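PDB 4RUW: Endonuclease/exonuclease/phosphatase from Beutenbergia cavernae DSM 12333, which is of unknown function but belongs to the endonuclease/exonuclease/phosphatase family of the DNase I-like clan, with an Ig-like domain following the family domain. Local coordinates for residues A82-A86 and E87-V91; N237-T241 and D242-Q246; H262-T266 and W267-N271; V298-T301 and P302-V306. All coordinates share one frame; numbering follows the deposited sequence.

Interaction 1: A82-A86 and E87-V91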
loop_
_atom_site.group_PDB
_atom_site.type_symbol
_atom_site.label_atom_id
_atom_site.label_comp_id
_atom_site.label_asym_id
_atom_site.label_seq_id
_atom_site.Cartn_x
_atom_site.Cartn_y
_atom_site.Cartn_z
ATOM N N ALA A 82 -7.460 21.104 -3.691
ATOM C CA ALA A 82 -8.502 21.366 -2.699
ATOM C C ALA A 82 -8.799 20.116 -1.868
ATOM O O ALA A 82 -9.059 20.208 -0.671
ATOM C CB ALA A 82 -9.770 21.893 -3.363
ATOM N N VAL A 83 -8.747 18.946 -2.496
ATOM C CA VAL A 83 -8.949 17.699 -1.766
ATOM C C VAL A 83 -7.793 17.456 -0.791
ATOM O O VAL A 83 -8.014 17.140 0.382
ATOM C CB VAL A 83 -9.107 16.499 -2.716
ATOM C CG1 VAL A 83 -9.025 15.186 -1.945
ATOM C CG2 VAL A 83 -10.426 16.596 -3.477
ATOM N N ILE A 84 -6.560 17.610 -1.269
ATOM C CA ILE A 84 -5.402 17.470 -0.393
ATOM C C ILE A 84 -5.486 18.437 0.793
ATOM O O ILE A 84 -5.272 18.046 1.932
ATOM C CB ILE A 84 -4.081 17.643 -1.168
ATOM C CG1 ILE A 84 -3.952 16.558 -2.246
ATOM C CG2 ILE A 84 -2.895 17.635 -0.212
ATOM C CD1 ILE A 84 -2.839 16.798 -3.254
ATOM N N ARG A 85 -5.824 19.695 0.518
ATOM C CA ARG A 85 -5.946 20.709 1.558
ATOM C C ARG A 85 -6.968 20.304 2.617
ATOM O O ARG A 85 -6.727 20.453 3.815
ATOM C CB ARG A 85 -6.359 22.033 0.905
ATOM C CG ARG A 85 -6.382 23.246 1.806
ATOM C CD ARG A 85 -6.753 24.512 0.999
ATOM N NE ARG A 85 -5.827 24.751 -0.113
ATOM C CZ ARG A 85 -6.159 24.719 -1.402
ATOM N NH1 ARG A 85 -7.411 24.482 -1.774
ATOM N NH2 ARG A 85 -5.232 24.930 -2.330
ATOM N N ALA A 86 -8.106 19.782 2.174
ATOM C CA ALA A 86 -9.173 19.388 3.086
ATOM C C ALA A 86 -8.772 18.192 3.943
ATOM O O ALA A 86 -9.114 18.127 5.119
ATOM C CB ALA A 86 -10.439 19.079 2.311
ATOM N N GLU A 87 -8.042 17.248 3.354
ATOM C CA GLU A 87 -7.621 16.050 4.075
ATOM C C GLU A 87 -6.437 16.339 5.004
ATOM O O GLU A 87 -6.220 15.638 5.993
ATOM C CB GLU A 87 -7.275 14.931 3.094
ATOM C CG GLU A 87 -8.449 14.459 2.232
ATOM C CD GLU A 87 -9.507 13.682 3.007
ATOM O OE1 GLU A 87 -9.336 13.452 4.229
ATOM O OE2 GLU A 87 -10.510 13.277 2.372
ATOM N N ALA A 88 -5.684 17.387 4.682
ATOM C CA ALA A 88 -4.579 17.859 5.514
ATOM C C ALA A 88 -3.596 16.759 5.962
ATOM O O ALA A 88 -3.264 16.660 7.137
ATOM C CB ALA A 88 -5.127 18.621 6.717
ATOM N N PRO A 89 -3.113 15.930 5.023
ATOM C CA PRO A 89 -2.133 14.920 5.435
ATOM C C PRO A 89 -0.786 15.550 5.795
ATOM O O PRO A 89 -0.459 16.651 5.353
ATOM C CB PRO A 89 -1.984 14.066 4.175
ATOM C CG PRO A 89 -2.257 15.026 3.053
ATOM C CD PRO A 89 -3.359 15.902 3.569
ATOM N N ASP A 90 -0.003 14.852 6.602
ATOM C CA ASP A 90 1.366 15.268 6.852
ATOM C C ASP A 90 2.219 15.073 5.607
ATOM O O ASP A 90 3.095 15.893 5.305
ATOM C CB ASP A 90 1.945 14.448 7.999
ATOM C CG ASP A 90 1.348 14.821 9.329
ATOM O OD1 ASP A 90 1.693 15.909 9.833
ATOM O OD2 ASP A 90 0.531 14.040 9.863
ATOM N N VAL A 91 1.983 13.953 4.929
ATOM C CA VAL A 91 2.726 13.571 3.736
ATOM C C VAL A 91 1.733 12.993 2.749
ATOM O O VAL A 91 0.834 12.225 3.135
ATOM C CB VAL A 91 3.801 12.508 4.041
ATOM C CG1 VAL A 91 4.559 12.135 2.778
ATOM C CG2 VAL A 91 4.764 13.019 5.080
HETATM O O HOH W 1 -9.164 16.781 7.477
#

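Interaction 2: N237-T241 and D242-Q246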
loop_
_atom_site.group_PDB
_atom_site.type_symbol
_atom_site.label_atom_id
_atom_site.label_comp_id
_atom_site.label_asym_id
_atom_site.label_seq_id
_atom_site.Cartn_x
_atom_site.Cartn_y
_atom_site.Cartn_z
ATOM N N ASN A 237 -1.577 -1.516 -8.360
ATOM C CA ASN A 237 -2.251 -2.151 -9.493
ATOM C C ASN A 237 -2.500 -3.645 -9.304
ATOM O O ASN A 237 -2.646 -4.388 -10.279
ATOM C CB ASN A 237 -1.489 -1.897 -10.802
ATOM C CG ASN A 237 -2.079 -0.766 -11.610
ATOM O OD1 ASN A 237 -3.301 -0.639 -11.718
ATOM N ND2 ASN A 237 -1.217 0.059 -12.198
ATOM N N ILE A 238 -2.541 -4.080 -8.047
ATOM C CA ILE A 238 -2.859 -5.462 -7.721
ATOM C C ILE A 238 -3.954 -5.487 -6.675
ATOM O O ILE A 238 -3.977 -4.641 -5.781
ATOM C CB ILE A 238 -1.609 -6.246 -7.207
ATOM C CG1 ILE A 238 -1.036 -5.623 -5.925
ATOM C CG2 ILE A 238 -0.564 -6.338 -8.302
ATOM C CD1 ILE A 238 0.098 -6.443 -5.309
ATOM N N TRP A 239 -4.870 -6.442 -6.797
ATOM C CA TRP A 239 -5.759 -6.766 -5.692
ATOM C C TRP A 239 -4.954 -7.509 -4.628
ATOM O O TRP A 239 -3.800 -7.882 -4.850
ATOM C CB TRP A 239 -6.860 -7.709 -6.133
ATOM C CG TRP A 239 -7.807 -7.247 -7.190
ATOM C CD1 TRP A 239 -7.776 -6.089 -7.921
ATOM C CD2 TRP A 239 -8.962 -7.968 -7.614
ATOM N NE1 TRP A 239 -8.859 -6.059 -8.788
ATOM C CE2 TRP A 239 -9.595 -7.205 -8.613
ATOM C CE3 TRP A 239 -9.516 -9.200 -7.245
ATOM C CZ2 TRP A 239 -10.758 -7.633 -9.250
ATOM C CZ3 TRP A 239 -10.661 -9.625 -7.870
ATOM C CH2 TRP A 239 -11.273 -8.846 -8.867
ATOM N N THR A 240 -5.572 -7.776 -3.484
ATOM C CA THR A 240 -4.917 -8.606 -2.484
ATOM C C THR A 240 -5.012 -10.098 -2.801
ATOM O O THR A 240 -4.213 -10.885 -2.281
ATOM C CB THR A 240 -5.461 -8.365 -1.070
ATOM O OG1 THR A 240 -6.867 -8.613 -1.068
ATOM C CG2 THR A 240 -5.188 -6.940 -0.620
ATOM N N THR A 241 -5.966 -10.487 -3.648
ATOM C CA THR A 241 -6.155 -11.894 -3.989
ATOM C C THR A 241 -6.224 -12.063 -5.505
ATOM O O THR A 241 -6.529 -11.115 -6.238
ATOM C CB THR A 241 -7.439 -12.483 -3.371
ATOM O OG1 THR A 241 -8.575 -11.705 -3.775
ATOM C CG2 THR A 241 -7.344 -12.538 -1.856
ATOM N N ASP A 242 -5.946 -13.273 -5.971
ATOM C CA ASP A 242 -5.921 -13.553 -7.400
ATOM C C ASP A 242 -7.239 -13.155 -8.063
ATOM O O ASP A 242 -8.320 -13.465 -7.560
ATOM C CB ASP A 242 -5.679 -15.040 -7.643
ATOM C CG ASP A 242 -4.304 -15.503 -7.189
ATOM O OD1 ASP A 242 -3.401 -14.665 -6.957
ATOM O OD2 ASP A 242 -4.120 -16.735 -7.079
ATOM N N VAL A 243 -7.146 -12.483 -9.206
ATOM C CA VAL A 243 -8.336 -12.111 -9.958
ATOM C C VAL A 243 -8.899 -13.374 -10.602
ATOM O O VAL A 243 -8.220 -14.012 -11.395
ATOM C CB VAL A 243 -7.989 -11.069 -11.041
ATOM C CG1 VAL A 243 -9.203 -10.750 -11.895
ATOM C CG2 VAL A 243 -7.442 -9.801 -10.404
ATOM N N PRO A 244 -10.141 -13.747 -10.260
ATOM C CA PRO A 244 -10.645 -15.048 -10.723
ATOM C C PRO A 244 -10.816 -15.151 -12.236
ATOM O O PRO A 244 -10.810 -16.262 -12.767
ATOM C CB PRO A 244 -11.996 -15.184 -10.009
ATOM C CG PRO A 244 -12.373 -13.797 -9.607
ATOM C CD PRO A 244 -11.076 -13.081 -9.339
ATOM N N THR A 245 -10.943 -14.016 -12.917
ATOM C CA THR A 245 -11.113 -14.001 -14.366
ATOM C C THR A 245 -9.773 -14.009 -15.112
ATOM O O THR A 245 -9.741 -14.024 -16.342
ATOM C CB THR A 245 -11.964 -12.790 -14.806
ATOM O OG1 THR A 245 -11.402 -11.584 -14.271
ATOM C CG2 THR A 245 -13.389 -12.934 -14.286
ATOM N N GLN A 246 -8.656 -14.004 -14.396
ATOM C CA GLN A 246 -7.325 -14.011 -14.974
ATOM C C GLN A 246 -6.504 -15.183 -14.489
ATOM O O GLN A 246 -5.990 -15.156 -13.411
ATOM C CB GLN A 246 -6.548 -12.773 -14.561
ATOM C CG GLN A 246 -6.922 -11.495 -15.176
ATOM C CD GLN A 246 -5.924 -10.443 -14.847
ATOM O OE1 GLN A 246 -5.615 -10.225 -13.726
ATOM N NE2 GLN A 246 -5.393 -9.819 -15.863
#

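Interaction 3: H262-T266 and W267-N271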
loop_
_atom_site.group_PDB
_atom_site.type_symbol
_atom_site.label_atom_id
_atom_site.label_comp_id
_atom_site.label_asym_id
_atom_site.label_seq_id
_atom_site.Cartn_x
_atom_site.Cartn_y
_atom_site.Cartn_z
ATOM N N HIS A 262 7.502 -7.705 6.536
ATOM C CA HIS A 262 7.108 -7.010 7.764
ATOM C C HIS A 262 6.299 -5.760 7.489
ATOM O O HIS A 262 6.264 -4.857 8.314
ATOM C CB HIS A 262 8.314 -6.653 8.645
ATOM C CG HIS A 262 9.297 -7.765 8.792
ATOM N ND1 HIS A 262 9.036 -8.891 9.548
ATOM C CD2 HIS A 262 10.530 -7.945 8.270
ATOM C CE1 HIS A 262 10.073 -9.703 9.494
ATOM N NE2 HIS A 262 10.997 -9.155 8.723
ATOM N N LEU A 263 5.641 -5.708 6.339
ATOM C CA LEU A 263 4.798 -4.566 6.016
ATOM C C LEU A 263 3.340 -4.916 6.257
ATOM O O LEU A 263 2.899 -5.995 5.880
ATOM C CB LEU A 263 5.010 -4.141 4.560
ATOM C CG LEU A 263 6.357 -3.476 4.281
ATOM C CD1 LEU A 263 6.625 -3.353 2.803
ATOM C CD2 LEU A 263 6.363 -2.086 4.912
ATOM N N ALA A 264 2.601 -3.995 6.870
ATOM C CA ALA A 264 1.181 -4.182 7.154
ATOM C C ALA A 264 0.363 -3.311 6.212
ATOM O O ALA A 264 0.679 -2.134 6.017
ATOM C CB ALA A 264 0.882 -3.816 8.597
ATOM N N ASP A 265 -0.680 -3.899 5.632
ATOM C CA ASP A 265 -1.629 -3.199 4.785
ATOM C C ASP A 265 -2.506 -2.387 5.730
ATOM O O ASP A 265 -3.371 -2.939 6.414
ATOM C CB ASP A 265 -2.433 -4.260 4.029
ATOM C CG ASP A 265 -3.502 -3.688 3.107
ATOM O OD1 ASP A 265 -3.889 -2.500 3.219
ATOM O OD2 ASP A 265 -3.984 -4.481 2.269
ATOM N N THR A 266 -2.262 -1.081 5.800
ATOM C CA THR A 266 -2.847 -0.308 6.885
ATOM C C THR A 266 -4.374 -0.248 6.812
ATOM O O THR A 266 -5.038 -0.387 7.833
ATOM C CB THR A 266 -2.235 1.104 7.015
ATOM O OG1 THR A 266 -2.491 1.867 5.833
ATOM C CG2 THR A 266 -0.719 1.011 7.277
ATOM N N TRP A 267 -4.922 -0.089 5.606
ATOM C CA TRP A 267 -6.369 -0.064 5.455
ATOM C C TRP A 267 -7.009 -1.293 6.088
ATOM O O TRP A 267 -7.987 -1.202 6.833
ATOM C CB TRP A 267 -6.749 -0.010 3.974
ATOM C CG TRP A 267 -8.244 0.034 3.786
ATOM C CD1 TRP A 267 -9.102 -1.035 3.689
ATOM C CD2 TRP A 267 -9.059 1.213 3.711
ATOM N NE1 TRP A 267 -10.398 -0.583 3.546
ATOM C CE2 TRP A 267 -10.396 0.785 3.559
ATOM C CE3 TRP A 267 -8.781 2.583 3.743
ATOM C CZ2 TRP A 267 -11.453 1.688 3.459
ATOM C CZ3 TRP A 267 -9.833 3.472 3.625
ATOM C CH2 TRP A 267 -11.148 3.025 3.483
ATOM N N ARG A 268 -6.443 -2.456 5.783
ATOM C CA ARG A 268 -7.011 -3.725 6.182
ATOM C C ARG A 268 -6.912 -3.976 7.691
ATOM O O ARG A 268 -7.613 -4.833 8.219
ATOM C CB ARG A 268 -6.279 -4.798 5.387
ATOM C CG ARG A 268 -6.833 -6.173 5.432
ATOM C CD ARG A 268 -5.997 -7.042 4.506
ATOM N NE ARG A 268 -6.645 -8.316 4.306
ATOM C CZ ARG A 268 -6.351 -9.153 3.323
ATOM N NH1 ARG A 268 -5.383 -8.861 2.449
ATOM N NH2 ARG A 268 -7.015 -10.295 3.239
ATOM N N GLN A 269 -6.058 -3.231 8.390
ATOM C CA GLN A 269 -5.974 -3.354 9.844
ATOM C C GLN A 269 -7.192 -2.732 10.521
ATOM O O GLN A 269 -7.628 -3.214 11.566
ATOM C CB GLN A 269 -4.717 -2.675 10.398
ATOM C CG GLN A 269 -3.405 -3.075 9.755
ATOM C CD GLN A 269 -3.187 -4.571 9.731
ATOM O OE1 GLN A 269 -3.095 -5.215 10.772
ATOM N NE2 GLN A 269 -3.092 -5.132 8.530
ATOM N N VAL A 270 -7.724 -1.655 9.939
ATOM C CA VAL A 270 -8.744 -0.859 10.616
ATOM C C VAL A 270 -10.099 -0.839 9.921
ATOM O O VAL A 270 -11.089 -0.454 10.537
ATOM C CB VAL A 270 -8.294 0.609 10.853
ATOM C CG1 VAL A 270 -7.229 0.684 11.936
ATOM C CG2 VAL A 270 -7.845 1.272 9.555
ATOM N N ASN A 271 -10.155 -1.233 8.649
ATOM C CA ASN A 271 -11.380 -1.147 7.849
ATOM C C ASN A 271 -11.587 -2.439 7.079
ATOM O O ASN A 271 -10.643 -3.195 6.855
ATOM C CB ASN A 271 -11.275 -0.024 6.812
ATOM C CG ASN A 271 -11.193 1.366 7.430
ATOM O OD1 ASN A 271 -11.818 1.655 8.444
ATOM N ND2 ASN A 271 -10.433 2.248 6.789
HETATM O O HOH W 2 -3.721 0.265 2.463
HETATM O O HOH W 3 -3.075 -7.037 2.191
#

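Interaction 4: V298-T301 and P302-V306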
loop_
_atom_site.group_PDB
_atom_site.type_symbol
_atom_site.label_atom_id
_atom_site.label_comp_id
_atom_site.label_asym_id
_atom_site.label_seq_id
_atom_site.Cartn_x
_atom_site.Cartn_y
_atom_site.Cartn_z
ATOM N N VAL A 298 -1.490 1.929 1.409
ATOM C CA VAL A 298 -0.464 2.436 2.309
ATOM C C VAL A 298 -0.024 1.276 3.189
ATOM O O VAL A 298 -0.820 0.759 3.978
ATOM C CB VAL A 298 -0.977 3.615 3.175
ATOM C CG1 VAL A 298 0.115 4.062 4.139
ATOM C CG2 VAL A 298 -1.436 4.755 2.286
ATOM N N PHE A 299 1.225 0.855 3.026
ATOM C CA PHE A 299 1.830 -0.170 3.868
ATOM C C PHE A 299 2.751 0.499 4.878
ATOM O O PHE A 299 3.405 1.495 4.557
ATOM C CB PHE A 299 2.636 -1.161 3.020
ATOM C CG PHE A 299 1.787 -2.147 2.267
ATOM C CD1 PHE A 299 1.388 -3.333 2.875
ATOM C CD2 PHE A 299 1.391 -1.905 0.959
ATOM C CE1 PHE A 299 0.606 -4.256 2.206
ATOM C CE2 PHE A 299 0.601 -2.833 0.282
ATOM C CZ PHE A 299 0.205 -4.000 0.913
ATOM N N ALA A 300 2.805 -0.042 6.092
ATOM C CA ALA A 300 3.640 0.542 7.143
ATOM C C ALA A 300 4.487 -0.539 7.809
ATOM O O ALA A 300 4.083 -1.701 7.881
ATOM C CB ALA A 300 2.794 1.274 8.179
ATOM N N THR A 301 5.655 -0.142 8.303
ATOM C CA THR A 301 6.540 -1.041 9.021
ATOM C C THR A 301 6.059 -1.259 10.460
ATOM O O THR A 301 5.147 -0.563 10.920
ATOM C CB THR A 301 7.975 -0.487 8.996
ATOM O OG1 THR A 301 7.996 0.796 9.622
ATOM C CG2 THR A 301 8.485 -0.378 7.552
ATOM N N PRO A 302 6.642 -2.243 11.173
ATOM C CA PRO A 302 6.030 -2.663 12.444
ATOM C C PRO A 302 5.974 -1.596 13.538
ATOM O O PRO A 302 5.135 -1.725 14.429
ATOM C CB PRO A 302 6.906 -3.848 12.877
ATOM C CG PRO A 302 7.362 -4.427 11.572
ATOM C CD PRO A 302 7.648 -3.226 10.720
ATOM N N ALA A 303 6.832 -0.581 13.492
ATOM C CA ALA A 303 6.803 0.456 14.526
ATOM C C ALA A 303 5.492 1.247 14.534
ATOM O O ALA A 303 5.155 1.874 15.538
ATOM C CB ALA A 303 7.988 1.402 14.388
ATOM N N PHE A 304 4.774 1.242 13.415
ATOM C CA PHE A 304 3.516 1.969 13.325
ATOM C C PHE A 304 2.326 1.155 13.813
ATOM O O PHE A 304 2.219 -0.040 13.550
ATOM C CB PHE A 304 3.244 2.397 11.884
ATOM C CG PHE A 304 4.050 3.566 11.434
ATOM C CD1 PHE A 304 3.719 4.851 11.843
ATOM C CD2 PHE A 304 5.126 3.391 10.585
ATOM C CE1 PHE A 304 4.448 5.936 11.428
ATOM C CE2 PHE A 304 5.860 4.480 10.157
ATOM C CZ PHE A 304 5.516 5.752 10.578
ATOM N N ASP A 305 1.420 1.834 14.509
ATOM C CA ASP A 305 0.072 1.337 14.732
ATOM C C ASP A 305 -0.855 2.063 13.774
ATOM O O ASP A 305 -0.589 3.197 13.382
ATOM C CB ASP A 305 -0.395 1.638 16.150
ATOM C CG ASP A 305 0.298 0.799 17.175
ATOM O OD1 ASP A 305 0.994 -0.158 16.781
ATOM O OD2 ASP A 305 0.131 1.085 18.376
ATOM N N VAL A 306 -1.957 1.425 13.414
ATOM C CA VAL A 306 -2.943 2.059 12.553
ATOM C C VAL A 306 -4.135 2.496 13.393
ATOM O O VAL A 306 -4.714 1.697 14.123
ATOM C CB VAL A 306 -3.410 1.105 11.438
ATOM C CG1 VAL A 306 -4.256 1.862 10.430
ATOM C CG2 VAL A 306 -2.205 0.471 10.752
HETATM O O HOH W 4 9.452 -0.143 11.814
HETATM O O HOH W 5 2.181 -1.444 11.056
#

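Interaction 1: A82-A86 and E87-V91
Val83 and Ile84 meet Glu87, Ala88 and Pro89 at the C-terminal cap of helix 77-87. Ala88 is the first residue past the helix, and Pro89 comes next. The last turn closes with two i to i+4 backbone bonds. Glu87 N donates to Val83 O at 3.0 Å, and Ala88 N donates to Ile84 O at 2.9 Å. Ala88 then leaves the helix with positive phi, and the chain turns toward strand 91-98. Pro89 has no N-H to continue the helical pattern. Its ring carbon CD instead rests 3.3 Å from Ile84 O. The same CD meets Ile84 CG2 at 4.2 Å, the two side chains crossing at about a right angle. CG2 faces the proline because it stands anti to the backbone N of Ile84.

The buried side is also lined by Glu87. Its CG lies 3.3 Å from Val83 O and 4.3 Å from Val83 CG1. The chain bends at chi2 (-71°) and lifts the carboxylate off the helix, where OE2 bonds Ser312 OG and OE1 bonds His310 NE2. A buried acid is thus satisfied on both oxygens.

The other side is loose. Ala86 and Ala88 are exposed, and their methyls meet only backbone across the contact. Here water 1 donates to Ala86 O at 2.7 Å and makes a weak, 3.5 Å bond to Glu87 O.

Interaction 2: N237-T241 and D242-Q246
Trp239 and Val243 make a CH-pi contact within one irregular loop. The main contact is made by one methyl. Val243 CG2 sits 3.7 Å from the centroid of the six-membered ring of Trp239 and only 13° off its normal, so it lies squarely over one face. The torsions on both sides explain this. In Trp239, CG is anti to the carbonyl carbon (chi1 -62°). A chi2 near zero (5°) keeps CD1 on the side of the backbone and swings the benzene part of the indole outward, toward Val243. In Val243, CG1 takes the position anti to the backbone N. That leaves CG2 beside the N, over the ring. CG1 is carried toward the rim, 4.1 Å from Trp239 CH2.

Pro244 adds a second apolar touch. Its CD lies 3.8 Å from Trp239 CZ3 and approaches obliquely. The side chains of Val243 and Pro244 each cross that of Trp239 at about a right angle. The side chains meet through carbon atoms, and no hydrogen bond joins 237-241 to 242-246. The chain then folds through a type I turn from Val243 to Gln246, closed by Gln246 N to Val243 O at 3.0 Å.

The loop runs from strand 230-233 to helix 251-260. Its backbone is held to the start of that helix: Thr241 O accepts from Asn251 ND2, and Asp242 N donates to Asn252 OD1. Gln371, from the Ig-like part of the chain, also holds the loop: its NE2 bonds Thr241 OG1 and Asp242 O.

Interaction 3: H262-T266 and W267-N271
Gln269 folds back onto Asp265 where a short strand, 264-265, runs straight into the weakly bonded helix 266-270. Its CG is beside the backbone N, and the chain bends again at chi2 (-53°), which brings the amide over the start of the helix. NE2 donates to Asp265 O at 3.1 Å along a nearly straight path (163°). That oxygen lies in the amide plane, but the donor stands above the carbonyl plane. Gln269 N donates to Thr266 O at 3.1 Å and only weakly to Asp265 O.

Asp265 and Arg268 are set crosswise. The carboxylate and guanidinium planes are 88° apart, and Asp265 OD2 stays 4.6 Å from Arg268 NH1. Water 3 spans the gap: it donates to Asp265 OD2 at 2.7 Å and accepts from Arg268 NH1 at 3.0 Å. It lies in the guanidinium plane, at the edge. Asp265 OD2 makes a salt bridge with Arg294 NH2, while Arg268 NH2 bonds Asn368 OD1. On the far end of the helix, Asn271 ND2 stands over the face of Trp267, offset toward the rim.

Strand 264-265 is an outermost strand of its sheet and lies beside strand 296-300. The helix rests Thr266, Gln269 and Val270 on Val306 of strand 304-311. Gln269 OE1 bonds Ser364 OG of strand 360-367, in the Ig-like part.

Interaction 4: V298-T301 and P302-V306
Thr301 O receives the N-H of Phe304 at 3.1 Å (161°), closing a type I turn from Thr301 to Phe304. The donor is tilted from the carbonyl plane. Water 5 also lies 3.1 Å from Thr301 O and 2.9 Å from Phe304 O, though it has more acceptors near it than protons to give. The same Thr301 O lies at the edge of the Phe304 ring, in its plane.

Phe304 begins the strand after the turn. With CG anti to the carbonyl carbon (chi1 -76°), its CD2 comes 4.0 Å from both Ala300 CB and Thr301 O. Its CB meets Ala300 CB at 3.9 Å, and this methyl approaches the ring obliquely. The side chains of Thr301 and Phe304 cross at a slant.

Thr301 OG1 sits between its backbone N and carbonyl carbon. Water 4 is 2.8 Å from Thr301 OG1 and accepts from Ala303 N at 3.1 Å, so it links side chain to turn. OG1 also bonds Ser230 N.

The bend carries the chain from strand 296-300 of one sheet to strand 304-311 of the other, as in the two-sheet core of this family. Arg362 of the Ig-like part binds Pro302 O, Phe304 O and Asp305 OD1.

The chemistry is that of a compact buried turn. Pro302 offers no N-H, and the Ala303 and Phe304 N-H groups are satisfied by water 4 and Thr301 O. The apolar side-chain contact is Ala300 CB on Phe304 CB.

The four contacts follow one another along the chain; none nests in or crosses another. Interaction 1 ends helix 77-87 and leads into strand 91-98. Interaction 2 shapes the loop between strand 230-233 and helix 251-260, about 18 Å away at the nearest atoms and on the opposite side of the chain's centre. Interaction 3 turns an edge strand into a short helix and packs on interaction 2 through Thr240 and Arg268. Interaction 4 closes the bend between the two sheets. It adjoins interaction 3: Ala264 N probably bonds Ala300 O, and Thr266 OG1 probably bonds Val298 O. Interactions 2 to 4 also reach the Ig-like part.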